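Local coordinates for uncharacterized protein (Rhodospirillum rubrum ATCC 11170, PDB 3K8R), which is of unknown function and belongs to the DUF2442 family, small domains built here from two three-stranded antiparallel sheets and short helices, at residues A30-R34 against D64-V70; A56-A62 against L84-L88. One frame throughout, in Å; residues are numbered along the deposited sequence.

Contact 1: residues A30-R34 against D64-V70; sequences ARYDR and DDQLCAV. With EDO (1,2-ethanediol), chain C.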
loop_
_atom_site.group_PDB
_atom_site.type_symbol
_atom_site.label_atom_id
_atom_site.label_comp_id
_atom_site.label_asym_id
_atom_site.label_seq_id
_atom_site.Cartn_x
_atom_site.Cartn_y
_atom_site.Cartn_z
ATOM N N ALA A 30 -2.284 -12.652 -1.284
ATOM C CA ALA A 30 -0.908 -12.255 -0.932
ATOM C C ALA A 30 0.121 -13.182 -1.585
ATOM O O ALA A 30 -0.043 -14.396 -1.584
ATOM C CB ALA A 30 -0.735 -12.282 0.558
ATOM N N ARG A 31 1.191 -12.620 -2.134
ATOM C CA ARG A 31 2.228 -13.445 -2.754
ATOM C C ARG A 31 3.589 -12.768 -2.757
ATOM O O ARG A 31 3.687 -11.540 -2.683
ATOM C CB ARG A 31 1.844 -13.780 -4.194
ATOM C CG ARG A 31 1.932 -12.620 -5.167
ATOM C CD ARG A 31 1.449 -13.016 -6.553
ATOM N NE ARG A 31 1.747 -12.001 -7.575
ATOM C CZ ARG A 31 1.032 -10.901 -7.802
ATOM N NH1 ARG A 31 -0.035 -10.612 -7.061
ATOM N NH2 ARG A 31 1.398 -10.062 -8.767
ATOM N N TYR A 32 4.641 -13.569 -2.834
ATOM C CA TYR A 32 5.968 -13.011 -2.937
ATOM C C TYR A 32 6.329 -12.979 -4.419
ATOM O O TYR A 32 6.151 -13.959 -5.138
ATOM C CB TYR A 32 6.986 -13.825 -2.154
ATOM C CG TYR A 32 8.396 -13.266 -2.227
ATOM C CD1 TYR A 32 8.739 -12.091 -1.564
ATOM C CD2 TYR A 32 9.386 -13.921 -2.943
ATOM C CE1 TYR A 32 10.023 -11.586 -1.632
ATOM C CE2 TYR A 32 10.669 -13.424 -3.008
ATOM C CZ TYR A 32 10.980 -12.260 -2.351
ATOM O OH TYR A 32 12.261 -11.779 -2.419
ATOM N N ASP A 33 6.793 -11.829 -4.876
ATOM C CA ASP A 33 7.207 -11.656 -6.242
ATOM C C ASP A 33 8.735 -11.660 -6.179
ATOM O O ASP A 33 9.346 -10.757 -5.607
ATOM C CB ASP A 33 6.649 -10.338 -6.778
ATOM C CG ASP A 33 7.105 -10.035 -8.169
ATOM O OD1 ASP A 33 7.004 -10.906 -9.046
ATOM O OD2 ASP A 33 7.560 -8.902 -8.395
ATOM N N ARG A 34 9.352 -12.695 -6.733
ATOM C CA ARG A 34 10.804 -12.798 -6.725
ATOM C C ARG A 34 11.443 -11.694 -7.542
ATOM O O ARG A 34 12.478 -11.146 -7.145
ATOM C CB ARG A 34 11.253 -14.138 -7.289
ATOM C CG ARG A 34 10.720 -15.290 -6.522
ATOM C CD ARG A 34 11.413 -16.574 -6.854
ATOM N NE ARG A 34 10.929 -17.589 -5.939
ATOM C CZ ARG A 34 11.444 -18.797 -5.791
ATOM N NH1 ARG A 34 12.482 -19.180 -6.519
ATOM N NH2 ARG A 34 10.911 -19.630 -4.906
ATOM N N ASP A 64 14.013 -16.480 -0.613
ATOM C CA ASP A 64 12.899 -16.304 -1.542
ATOM C C ASP A 64 11.932 -17.457 -1.348
ATOM O O ASP A 64 10.758 -17.223 -1.084
ATOM C CB ASP A 64 13.379 -16.229 -2.996
ATOM C CG ASP A 64 14.048 -14.906 -3.318
ATOM O OD1 ASP A 64 14.203 -14.074 -2.398
ATOM O OD2 ASP A 64 14.402 -14.688 -4.490
ATOM N N ASP A 65 12.432 -18.692 -1.433
ATOM C CA ASP A 65 11.601 -19.880 -1.219
ATOM C C ASP A 65 10.742 -19.744 0.033
ATOM O O ASP A 65 9.527 -19.913 -0.023
ATOM C CB ASP A 65 12.454 -21.147 -1.103
ATOM C CG ASP A 65 12.847 -21.730 -2.450
ATOM O OD1 ASP A 65 12.538 -21.139 -3.505
ATOM O OD2 ASP A 65 13.457 -22.821 -2.452
ATOM N N GLN A 66 11.368 -19.418 1.154
ATOM C CA GLN A 66 10.624 -19.274 2.401
ATOM C C GLN A 66 9.594 -18.157 2.373
ATOM O O GLN A 66 8.555 -18.267 3.005
ATOM C CB GLN A 66 11.578 -19.058 3.567
ATOM C CG GLN A 66 12.424 -20.275 3.819
ATOM C CD GLN A 66 13.347 -20.119 4.983
ATOM O OE1 GLN A 66 13.912 -19.049 5.213
ATOM N NE2 GLN A 66 13.526 -21.201 5.728
ATOM N N LEU A 67 9.879 -17.084 1.645
ATOM C CA LEU A 67 8.963 -15.943 1.589
ATOM C C LEU A 67 7.657 -16.264 0.863
ATOM O O LEU A 67 6.611 -15.731 1.215
ATOM C CB LEU A 67 9.661 -14.715 0.988
ATOM C CG LEU A 67 10.696 -14.077 1.924
ATOM C CD1 LEU A 67 11.532 -13.068 1.181
ATOM C CD2 LEU A 67 10.019 -13.432 3.134
ATOM N N CYS A 68 7.715 -17.162 -0.114
ATOM C CA CYS A 68 6.528 -17.587 -0.862
ATOM C C CYS A 68 5.456 -18.271 -0.043
ATOM O O CYS A 68 4.326 -18.370 -0.491
ATOM C CB CYS A 68 6.935 -18.562 -1.946
ATOM S SG CYS A 68 8.079 -17.816 -3.060
ATOM N N ALA A 69 5.797 -18.742 1.147
ATOM C CA ALA A 69 4.832 -19.429 1.999
ATOM C C ALA A 69 3.771 -18.504 2.599
ATOM O O ALA A 69 2.912 -18.976 3.347
ATOM C CB ALA A 69 5.559 -20.196 3.116
ATOM N N VAL A 70 3.811 -17.211 2.272
ATOM C CA VAL A 70 2.883 -16.256 2.858
ATOM C C VAL A 70 1.451 -16.718 2.708
ATOM O O VAL A 70 1.076 -17.246 1.666
ATOM C CB VAL A 70 3.023 -14.860 2.259
ATOM C CG1 VAL A 70 2.739 -14.890 0.761
ATOM C CG2 VAL A 70 2.095 -13.879 2.993
HETATM C C1 EDO C . -0.657 -6.547 -8.906
HETATM O O1 EDO C . 0.406 -6.432 -9.862
HETATM C C2 EDO C . -1.508 -7.772 -9.236
HETATM O O2 EDO C . -1.688 -8.558 -8.052
#

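Contact 2: residues A56-A62 against L84-L88; sequences AQGLEGA and LDVDL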
loop_
_atom_site.group_PDB
_atom_site.type_symbol
_atom_site.label_atom_id
_atom_site.label_comp_id
_atom_site.label_asym_id
_atom_site.label_seq_id
_atom_site.Cartn_x
_atom_site.Cartn_y
_atom_site.Cartn_z
ATOM N N ALA A 56 10.726 -6.405 7.463
ATOM C CA ALA A 56 9.783 -6.795 8.517
ATOM C C ALA A 56 10.431 -7.681 9.548
ATOM O O ALA A 56 11.254 -8.541 9.227
ATOM C CB ALA A 56 8.580 -7.515 7.927
ATOM N N GLN A 57 10.023 -7.481 10.797
ATOM C CA GLN A 57 10.556 -8.238 11.912
ATOM C C GLN A 57 10.201 -9.713 11.821
ATOM O O GLN A 57 9.015 -10.101 11.811
ATOM C CB GLN A 57 10.036 -7.684 13.234
ATOM C CG GLN A 57 10.571 -8.447 14.430
ATOM C CD GLN A 57 10.128 -7.870 15.732
ATOM O OE1 GLN A 57 9.092 -7.211 15.823
ATOM N NE2 GLN A 57 10.907 -8.123 16.766
ATOM N N GLY A 58 11.247 -10.528 11.784
ATOM C CA GLY A 58 11.103 -11.975 11.720
ATOM C C GLY A 58 11.377 -12.552 10.351
ATOM O O GLY A 58 11.412 -13.769 10.221
ATOM N N LEU A 59 11.563 -11.691 9.340
ATOM C CA LEU A 59 11.824 -12.132 7.961
ATOM C C LEU A 59 13.151 -11.592 7.380
ATOM O O LEU A 59 13.463 -11.827 6.213
ATOM C CB LEU A 59 10.644 -11.746 7.047
ATOM C CG LEU A 59 9.245 -12.322 7.345
ATOM C CD1 LEU A 59 8.216 -11.800 6.348
ATOM C CD2 LEU A 59 9.228 -13.854 7.356
ATOM N N GLU A 60 13.962 -10.919 8.193
ATOM C CA GLU A 60 15.216 -10.330 7.694
ATOM C C GLU A 60 16.121 -11.301 6.957
ATOM O O GLU A 60 16.804 -10.899 6.025
ATOM C CB GLU A 60 16.058 -9.716 8.818
ATOM C CG GLU A 60 15.425 -8.592 9.624
ATOM C CD GLU A 60 14.612 -9.084 10.810
ATOM O OE1 GLU A 60 14.061 -10.212 10.766
ATOM O OE2 GLU A 60 14.532 -8.331 11.800
ATOM N N GLY A 61 16.140 -12.563 7.384
ATOM C CA GLY A 61 17.023 -13.561 6.792
ATOM C C GLY A 61 16.358 -14.664 5.999
ATOM O O GLY A 61 17.025 -15.599 5.578
ATOM N N ALA A 62 15.055 -14.564 5.766
ATOM C CA ALA A 62 14.337 -15.602 5.020
ATOM C C ALA A 62 14.746 -15.638 3.554
ATOM O O ALA A 62 15.114 -14.618 2.988
ATOM C CB ALA A 62 12.859 -15.389 5.129
ATOM N N LEU A 84 8.098 -20.562 9.449
ATOM C CA LEU A 84 8.937 -19.545 10.078
ATOM C C LEU A 84 8.328 -18.996 11.354
ATOM O O LEU A 84 9.019 -18.338 12.143
ATOM C CB LEU A 84 9.196 -18.383 9.126
ATOM C CG LEU A 84 10.089 -18.626 7.916
ATOM C CD1 LEU A 84 10.204 -17.318 7.141
ATOM C CD2 LEU A 84 11.463 -19.139 8.311
ATOM N N ASP A 85 7.036 -19.237 11.551
ATOM C CA ASP A 85 6.329 -18.747 12.739
ATOM C C ASP A 85 6.417 -17.209 12.845
ATOM O O ASP A 85 6.875 -16.659 13.849
ATOM C CB ASP A 85 6.874 -19.426 14.004
ATOM C CG ASP A 85 6.038 -19.141 15.232
ATOM O OD1 ASP A 85 4.895 -18.654 15.065
ATOM O OD2 ASP A 85 6.527 -19.417 16.358
ATOM N N VAL A 86 5.994 -16.529 11.785
ATOM C CA VAL A 86 5.977 -15.072 11.756
ATOM C C VAL A 86 4.571 -14.588 11.419
ATOM O O VAL A 86 3.906 -15.152 10.551
ATOM C CB VAL A 86 6.997 -14.511 10.758
ATOM C CG1 VAL A 86 6.773 -13.023 10.550
ATOM C CG2 VAL A 86 8.418 -14.806 11.246
ATOM N N ASP A 87 4.119 -13.568 12.148
ATOM C CA ASP A 87 2.808 -12.945 11.947
ATOM C C ASP A 87 2.950 -11.429 11.869
ATOM O O ASP A 87 3.454 -10.795 12.788
ATOM C CB ASP A 87 1.834 -13.357 13.054
ATOM C CG ASP A 87 1.258 -14.743 12.832
ATOM O OD1 ASP A 87 0.951 -15.074 11.673
ATOM O OD2 ASP A 87 1.085 -15.498 13.806
ATOM N N LEU A 88 2.531 -10.857 10.752
ATOM C CA LEU A 88 2.643 -9.426 10.556
ATOM C C LEU A 88 1.238 -8.877 10.435
ATOM O O LEU A 88 0.325 -9.589 10.010
ATOM C CB LEU A 88 3.440 -9.109 9.285
ATOM C CG LEU A 88 4.850 -9.704 9.157
ATOM C CD1 LEU A 88 5.405 -9.452 7.757
ATOM C CD2 LEU A 88 5.805 -9.171 10.226
#

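Contact 1: residues A30-R34 against D64-V70
Tyr-32, its chi1 t, swings its ring from near the end of strand 27-33 against helix 64-67. Leu-67 (chi1 m, chi2 t) covers one face: CB lies 3.8 Å from the ring centroid, a CH-pi contact, and CD1 is 3.5 Å from Tyr-32 CE1. Cys-68 SG approaches the ring obliquely, 5.4 Å from its centroid. The phenol OH of Tyr-32 is 3.0 Å from Asp-64 OD1, and both are held by Arg-54, which hydrogen-bonds the hydroxyl and forms a salt bridge with the carboxylate. Arg-34, m at chi1 and extended beyond, reaches over Asp-64 CB to a salt bridge, NH2 to Asp-65 OD1 at 2.6 Å, its hydrogen bond weak in angle (128°). At the other end Val-70 CG2 meets Ala-30 CB at 4.1 Å. Arg-31 points away, its NH1 donating to ethanediol O2 (2.8 Å). The contact thus closes one side of strand 27-33, which pairs with strand 38-43, while Leu-67 O accepts a hydrogen bond from Trp-81 NE1 of strand 78-81 and the Val-70 side chain packs on Trp-81.

Contact 2: residues A56-A62 against L84-L88
Van der Waals packing, mostly between apolar side chains, joins the turns of 56-62 to 84-88; no hydrogen bond crosses between them. Leu-59 is the central side chain. In its m,t rotamer it sends CD2 to 3.6 Å from Leu-84 CD1 and 4.1 Å from Val-86 CG2, while its CD1 lies 3.9 Å from Leu-88 CD1. Two alanines add short contacts: Ala-56 CB is 3.7 Å from Leu-88 CD1, and Ala-62 CB is 3.8 Å from Leu-84 CD1. Val-86 and Leu-88 point the same way, as alternate residues of a strand do, with Asp-87 between them turned away.

Backbone also packs against these side chains. Gly-58 O is 3.3 Å from Val-86 CG2, and Gln-57 O is 3.7 Å from Leu-88 CD2. A side chain on Gly-58 would collide with Val-86, and its positive phi suits the third position of the type II turn 56-59.

Hydrogen bonds shape the loop from within. Leu-59 N to Ala-56 O (3.2 Å) closes that turn, and Ala-62 N to Leu-59 O (3.2 Å) closes the type I turn that follows. Glu-60 OE1 accepts from Gly-58 N at 3.0 Å, and its OE2 is taken by Arg-107 and Trp-103. Asp-85 and Val-86 both face Trp-81 in a G1 beta bulge at the start of strand 86-89. That strand edges the sheet 71-73, 78-81, 86-89, and the loop joining strand 48-51 to helix 64-67 covers it, with Leu-59 touching both Trp-81 and Leu-67.

In the fold
Helix 64-67 belongs to contact 1 and also borders contact 2; the segments of the two contacts alternate along the chain. Leu-67 is shared ground: it makes a CH-pi contact with the Tyr-32 ring in contact 1, while its CD2 lies 4.0 Å from both Ala-62 CB and Leu-59 CD1 of contact 2. Gln-66 NE2 also touches Leu-84 CD2, at 3.9 Å. Contact 1 is partly buried, grading from apolar packing around Tyr-32 to an exposed Arg-Asp salt bridge, and it ties the helix to the sheet containing strand 27-33. Contact 2 is more buried, without cross-segment polar bonds, and lays a loop over the other sheet. Trp-81 borders both, and their centres are about 12 Å apart.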